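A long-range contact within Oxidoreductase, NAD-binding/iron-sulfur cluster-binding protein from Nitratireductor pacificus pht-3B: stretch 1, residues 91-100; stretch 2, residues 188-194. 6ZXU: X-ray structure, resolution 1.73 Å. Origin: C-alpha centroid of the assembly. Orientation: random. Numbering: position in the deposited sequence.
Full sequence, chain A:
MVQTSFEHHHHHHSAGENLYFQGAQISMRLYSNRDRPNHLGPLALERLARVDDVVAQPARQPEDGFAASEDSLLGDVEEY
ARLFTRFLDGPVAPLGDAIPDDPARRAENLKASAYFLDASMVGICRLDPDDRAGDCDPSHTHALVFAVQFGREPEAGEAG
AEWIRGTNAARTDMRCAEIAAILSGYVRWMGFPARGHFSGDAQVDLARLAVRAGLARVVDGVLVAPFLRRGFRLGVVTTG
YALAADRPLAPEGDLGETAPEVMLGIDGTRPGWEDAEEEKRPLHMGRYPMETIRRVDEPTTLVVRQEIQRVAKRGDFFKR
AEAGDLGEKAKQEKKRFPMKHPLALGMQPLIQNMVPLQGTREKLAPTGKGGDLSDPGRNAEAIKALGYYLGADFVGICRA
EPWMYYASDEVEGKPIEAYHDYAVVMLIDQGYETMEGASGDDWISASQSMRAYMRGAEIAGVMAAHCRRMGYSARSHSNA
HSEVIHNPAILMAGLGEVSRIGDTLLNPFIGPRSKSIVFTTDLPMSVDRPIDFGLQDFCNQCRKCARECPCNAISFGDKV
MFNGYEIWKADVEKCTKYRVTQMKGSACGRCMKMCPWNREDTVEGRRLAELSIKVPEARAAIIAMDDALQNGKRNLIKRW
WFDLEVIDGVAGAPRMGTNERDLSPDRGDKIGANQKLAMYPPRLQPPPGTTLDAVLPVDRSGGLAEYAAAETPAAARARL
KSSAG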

ATOM      1  N   PRO A  91       3.077  21.636  13.680  1.00 32.96           N
ATOM      2  CA  PRO A  91       4.072  22.630  13.298  1.00 31.22           C
ATOM      3  C   PRO A  91       4.208  22.879  11.789  1.00 32.80           C
ATOM      4  O   PRO A  91       4.118  21.938  10.955  1.00 31.65           O
ATOM      5  CB  PRO A  91       5.397  22.025  13.825  1.00 35.29           C
ATOM      6  CG  PRO A  91       5.168  20.549  13.866  1.00 39.20           C
ATOM      7  CD  PRO A  91       3.675  20.380  14.167  1.00 38.18           C
ATOM      8  N   VAL A  92       4.524  24.134  11.454  1.00 29.61           N
ATOM      9  CA  VAL A  92       4.754  24.536  10.077  1.00 28.51           C
ATOM     10  C   VAL A  92       6.278  24.721   9.883  1.00 30.91           C
ATOM     11  O   VAL A  92       6.939  25.371  10.659  1.00 29.47           O
ATOM     12  CB  VAL A  92       3.999  25.830   9.803  1.00 29.39           C
ATOM     13  CG1 VAL A  92       4.124  26.231   8.380  1.00 28.26           C
ATOM     14  CG2 VAL A  92       2.545  25.674  10.203  1.00 29.97           C
ATOM     15  N   ALA A  93       6.816  24.117   8.855  1.00 27.04           N
ATOM     16  CA  ALA A  93       8.188  24.273   8.527  1.00 27.73           C
ATOM     17  C   ALA A  93       8.480  25.691   7.980  1.00 31.97           C
ATOM     18  O   ALA A  93       7.594  26.371   7.450  1.00 32.04           O
ATOM     19  CB  ALA A  93       8.578  23.219   7.500  1.00 23.99           C
ATOM     20  N   PRO A  94       9.754  26.092   7.998  1.00 32.02           N
ATOM     21  CA  PRO A  94      10.148  27.280   7.283  1.00 31.89           C
ATOM     22  C   PRO A  94       9.903  27.163   5.793  1.00 34.27           C
ATOM     23  O   PRO A  94      10.022  26.054   5.189  1.00 31.21           O
ATOM     24  CB  PRO A  94      11.677  27.378   7.531  1.00 32.95           C
ATOM     25  CG  PRO A  94      11.925  26.525   8.690  1.00 34.65           C
ATOM     26  CD  PRO A  94      10.909  25.412   8.614  1.00 34.76           C
ATOM     27  N   LEU A  95       9.532  28.295   5.206  1.00 28.15           N
ATOM     28  CA  LEU A  95       9.292  28.327   3.795  1.00 29.97           C
ATOM     29  C   LEU A  95      10.599  28.388   3.048  1.00 32.51           C
ATOM     30  O   LEU A  95      11.427  29.243   3.288  1.00 37.05           O
ATOM     31  CB  LEU A  95       8.414  29.504   3.461  1.00 31.13           C
ATOM     32  CG  LEU A  95       7.954  29.595   2.029  1.00 35.95           C
ATOM     33  CD1 LEU A  95       6.752  28.708   1.777  1.00 31.70           C
ATOM     34  CD2 LEU A  95       7.624  31.039   1.664  1.00 42.93           C
ATOM     35  N   GLY A  96      10.815  27.430   2.174  1.00 30.36           N
ATOM     36  CA  GLY A  96      11.988  27.433   1.311  1.00 31.56           C
ATOM     37  C   GLY A  96      11.740  28.121  -0.025  1.00 30.15           C
ATOM     38  O   GLY A  96      10.764  28.798  -0.222  1.00 32.00           O
ATOM     39  N   ASP A  97      12.666  27.894  -0.946  1.00 37.42           N
ATOM     40  CA  ASP A  97      12.738  28.618  -2.234  1.00 41.39           C
ATOM     41  C   ASP A  97      12.122  27.802  -3.379  1.00 36.45           C
ATOM     42  O   ASP A  97      12.294  28.211  -4.536  1.00 33.94           O
ATOM     43  CB  ASP A  97      14.264  28.908  -2.618  1.00 39.18           C
ATOM     44  N   ALA A  98      11.549  26.607  -3.116  1.00 33.15           N
ATOM     45  CA  ALA A  98      11.306  25.642  -4.213  1.00 29.40           C
ATOM     46  C   ALA A  98       9.872  25.291  -4.463  1.00 27.83           C
ATOM     47  O   ALA A  98       9.618  24.425  -5.299  1.00 31.23           O
ATOM     48  CB  ALA A  98      12.125  24.364  -3.975  1.00 30.78           C
ATOM     49  N   ILE A  99       8.946  25.907  -3.753  1.00 25.72           N
ATOM     50  CA  ILE A  99       7.539  25.621  -3.966  1.00 24.24           C
ATOM     51  C   ILE A  99       7.072  26.366  -5.231  1.00 29.19           C
ATOM     52  O   ILE A  99       7.287  27.577  -5.376  1.00 31.76           O
ATOM     53  CB  ILE A  99       6.694  26.053  -2.765  1.00 28.03           C
ATOM     54  CG1 ILE A  99       7.324  25.559  -1.455  1.00 30.87           C
ATOM     55  CG2 ILE A  99       5.259  25.557  -2.897  1.00 28.06           C
ATOM     56  CD1 ILE A  99       7.573  24.046  -1.437  1.00 29.76           C
ATOM     57  N   PRO A 100       6.433  25.658  -6.184  1.00 30.67           N
ATOM     58  CA  PRO A 100       5.846  26.349  -7.358  1.00 26.44           C
ATOM     59  C   PRO A 100       4.853  27.392  -6.988  1.00 26.75           C
ATOM     60  O   PRO A 100       4.093  27.215  -6.025  1.00 23.93           O
ATOM     61  CB  PRO A 100       5.214  25.224  -8.164  1.00 32.25           C
ATOM     62  CG  PRO A 100       5.987  23.998  -7.726  1.00 28.52           C
ATOM     63  CD  PRO A 100       6.277  24.213  -6.281  1.00 30.60           C
ATOM     64  N   ARG A 188       1.912  21.802   5.434  1.00 18.90           N
ATOM     65  CA  ARG A 188       2.693  22.362   6.561  1.00 21.32           C
ATOM     66  C   ARG A 188       4.189  22.157   6.393  1.00 21.46           C
ATOM     67  O   ARG A 188       4.986  23.045   6.657  1.00 23.29           O
ATOM     68  CB  ARG A 188       2.218  21.822   7.876  1.00 20.31           C
ATOM     69  CG  ARG A 188       0.883  22.372   8.325  1.00 22.05           C
ATOM     70  CD  ARG A 188       0.585  22.025   9.765  1.00 22.55           C
ATOM     71  NE  ARG A 188       0.516  20.555  10.027  1.00 25.06           N
ATOM     72  CZ  ARG A 188      -0.567  19.816  10.011  1.00 20.40           C
ATOM     73  NH1 ARG A 188      -1.784  20.300   9.644  1.00 22.51           N
ATOM     74  NH2 ARG A 188      -0.472  18.519  10.280  1.00 24.84           N
ATOM     75  N   TRP A 189       4.596  21.017   5.859  1.00 22.38           N
ATOM     76  CA  TRP A 189       6.011  20.784   5.575  1.00 21.95           C
ATOM     77  C   TRP A 189       6.571  21.543   4.399  1.00 21.53           C
ATOM     78  O   TRP A 189       7.789  21.743   4.287  1.00 25.13           O
ATOM     79  CB  TRP A 189       6.271  19.291   5.384  1.00 25.19           C
ATOM     80  CG  TRP A 189       6.526  18.571   6.672  1.00 23.94           C
ATOM     81  CD1 TRP A 189       5.649  17.797   7.417  1.00 22.54           C
ATOM     82  CD2 TRP A 189       7.746  18.612   7.401  1.00 26.06           C
ATOM     83  NE1 TRP A 189       6.284  17.326   8.543  1.00 25.02           N
ATOM     84  CE2 TRP A 189       7.574  17.794   8.562  1.00 25.01           C
ATOM     85  CE3 TRP A 189       8.997  19.246   7.178  1.00 26.59           C
ATOM     86  CZ2 TRP A 189       8.586  17.620   9.520  1.00 27.16           C
ATOM     87  CZ3 TRP A 189      10.037  19.058   8.152  1.00 28.37           C
ATOM     88  CH2 TRP A 189       9.808  18.248   9.296  1.00 25.46           C
ATOM     89  N   MET A 190       5.704  21.972   3.479  1.00 24.80           N
ATOM     90  CA  MET A 190       6.079  22.841   2.368  1.00 24.17           C
ATOM     91  C   MET A 190       6.167  24.327   2.810  1.00 26.44           C
ATOM     92  O   MET A 190       6.694  25.159   2.073  1.00 21.26           O
ATOM     93  CB  MET A 190       5.058  22.698   1.243  1.00 24.81           C
ATOM     94  CG  MET A 190       5.314  21.468   0.397  1.00 25.37           C
ATOM     95  SD  MET A 190       4.355  21.492  -1.164  1.00 24.98           S
ATOM     96  CE  MET A 190       2.648  21.663  -0.603  1.00 21.69           C
ATOM     97  N   GLY A 191       5.678  24.642   4.016  1.00 23.73           N
ATOM     98  CA  GLY A 191       5.920  25.954   4.618  1.00 25.18           C
ATOM     99  C   GLY A 191       4.649  26.764   4.804  1.00 27.22           C
ATOM    100  O   GLY A 191       4.746  27.926   5.167  1.00 28.31           O
ATOM    101  N   PHE A 192       3.468  26.165   4.657  1.00 22.07           N
ATOM    102  CA  PHE A 192       2.215  26.888   4.709  1.00 21.06           C
ATOM    103  C   PHE A 192       1.345  26.354   5.769  1.00 24.59           C
ATOM    104  O   PHE A 192       1.178  25.129   5.891  1.00 26.07           O
ATOM    105  CB  PHE A 192       1.452  26.821   3.331  1.00 24.01           C
ATOM    106  CG  PHE A 192       2.226  27.334   2.180  1.00 25.12           C
ATOM    107  CD1 PHE A 192       3.189  26.542   1.550  1.00 26.83           C
ATOM    108  CD2 PHE A 192       2.056  28.636   1.732  1.00 25.60           C
ATOM    109  CE1 PHE A 192       3.986  27.033   0.534  1.00 26.26           C
ATOM    110  CE2 PHE A 192       2.820  29.110   0.706  1.00 26.51           C
ATOM    111  CZ  PHE A 192       3.773  28.312   0.081  1.00 26.00           C
ATOM    112  N   PRO A 193       0.773  27.209   6.606  1.00 26.26           N
ATOM    113  CA  PRO A 193      -0.211  26.742   7.562  1.00 28.70           C
ATOM    114  C   PRO A 193      -1.405  26.095   6.915  1.00 25.09           C
ATOM    115  O   PRO A 193      -1.877  26.503   5.847  1.00 28.19           O
ATOM    116  CB  PRO A 193      -0.638  28.029   8.280  1.00 30.17           C
ATOM    117  CG  PRO A 193       0.611  28.857   8.222  1.00 30.57           C
ATOM    118  CD  PRO A 193       1.148  28.617   6.858  1.00 31.20           C
ATOM    119  N   ALA A 194      -1.856  25.037   7.519  1.00 24.39           N
ATOM    120  CA  ALA A 194      -2.951  24.182   6.989  1.00 22.82           C
ATOM    121  C   ALA A 194      -3.526  23.318   8.069  1.00 20.27           C
ATOM    122  O   ALA A 194      -2.817  22.886   9.008  1.00 22.91           O
ATOM    123  CB  ALA A 194      -2.401  23.317   5.864  1.00 25.67           C
TER
HETATM  124  O   HOH W   1       3.103  19.673  10.845  1.00 26.78           O
HETATM  125  O   HOH W   2       6.659  28.673   7.092  1.00 30.85           O
HETATM  126  O   HOH W   3       9.654  23.679   3.919  1.00 20.82           O

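Residues 91-100 run as an extended, irregular segment across the end of the helix that opens stretch 2, and together the two stretches bury 555 Å². The CA-to-CB bond of P91 points away from stretch 2, and contact is made by the backbone instead. P91 O lies 3.6 Å from R188 CB and accepts a hydrogen bond from water 1 (2.5 Å), which in turn accepts one from R188 NE at 2.9 Å. The guanidinium reaches past this site to its own stretch, where R188 NH1 donates to A194 O at 2.9 Å.

V92, with chi1 in the t rotamer, directs CG1 over the peptide path that leaves the helix: V92 CG1 is 3.7 Å from R188 O, 3.7 Å from G191 C and 4.1 Å from P193 CD. Its other methyl approaches the aliphatic part of the arginine, V92 CG2 lying 4.1 Å from R188 CG.

The single direct hydrogen bond between the stretches follows, from A93 N to R188 O (3.1 Å, 156°). R188 O also accepts from G191 N at 3.2 Å, so one carbonyl serves both the helix end and the crossing segment. A93 CB points toward stretch 2 and packs 3.6 Å from W189 O and 4.0 Å from W189 CE3; its small methyl fits this close approach. On the carbonyl side, A93 O receives a CA-H...O contact from G191 CA (3.3 Å), and water 2 donates to both A93 O (2.5 Å) and G191 O (2.8 Å).

G191 is the first residue to leave helical phi/psi, in a Schellman motif with a phi of 115°. A CB here would be jammed against the preceding carbonyl oxygen and would also lie 2.8 Å from L95 CD1, so glycine suits both the turn and the contact.

The CA-to-CB bond of P94 points away; its carbonyl is bridged by water 3, which donates to P94 O and to W189 O, each at 2.7 Å. L95 leaves its backbone sideways, but its t, p conformation brings the tip inward, with L95 CD1 3.5 Å from F192 CZ and 3.6 Å from M190 O.

G96, D97 and A98 make no contact, and the chain returns at I99. Pointing toward stretch 2, this side chain places I99 CD1 3.9 Å from M190 CG and I99 CG2 3.9 Å from F192 CE1. F192 starts away from stretch 1, yet its ring swings back to meet both L95 and I99, closing the apolar end of the contact.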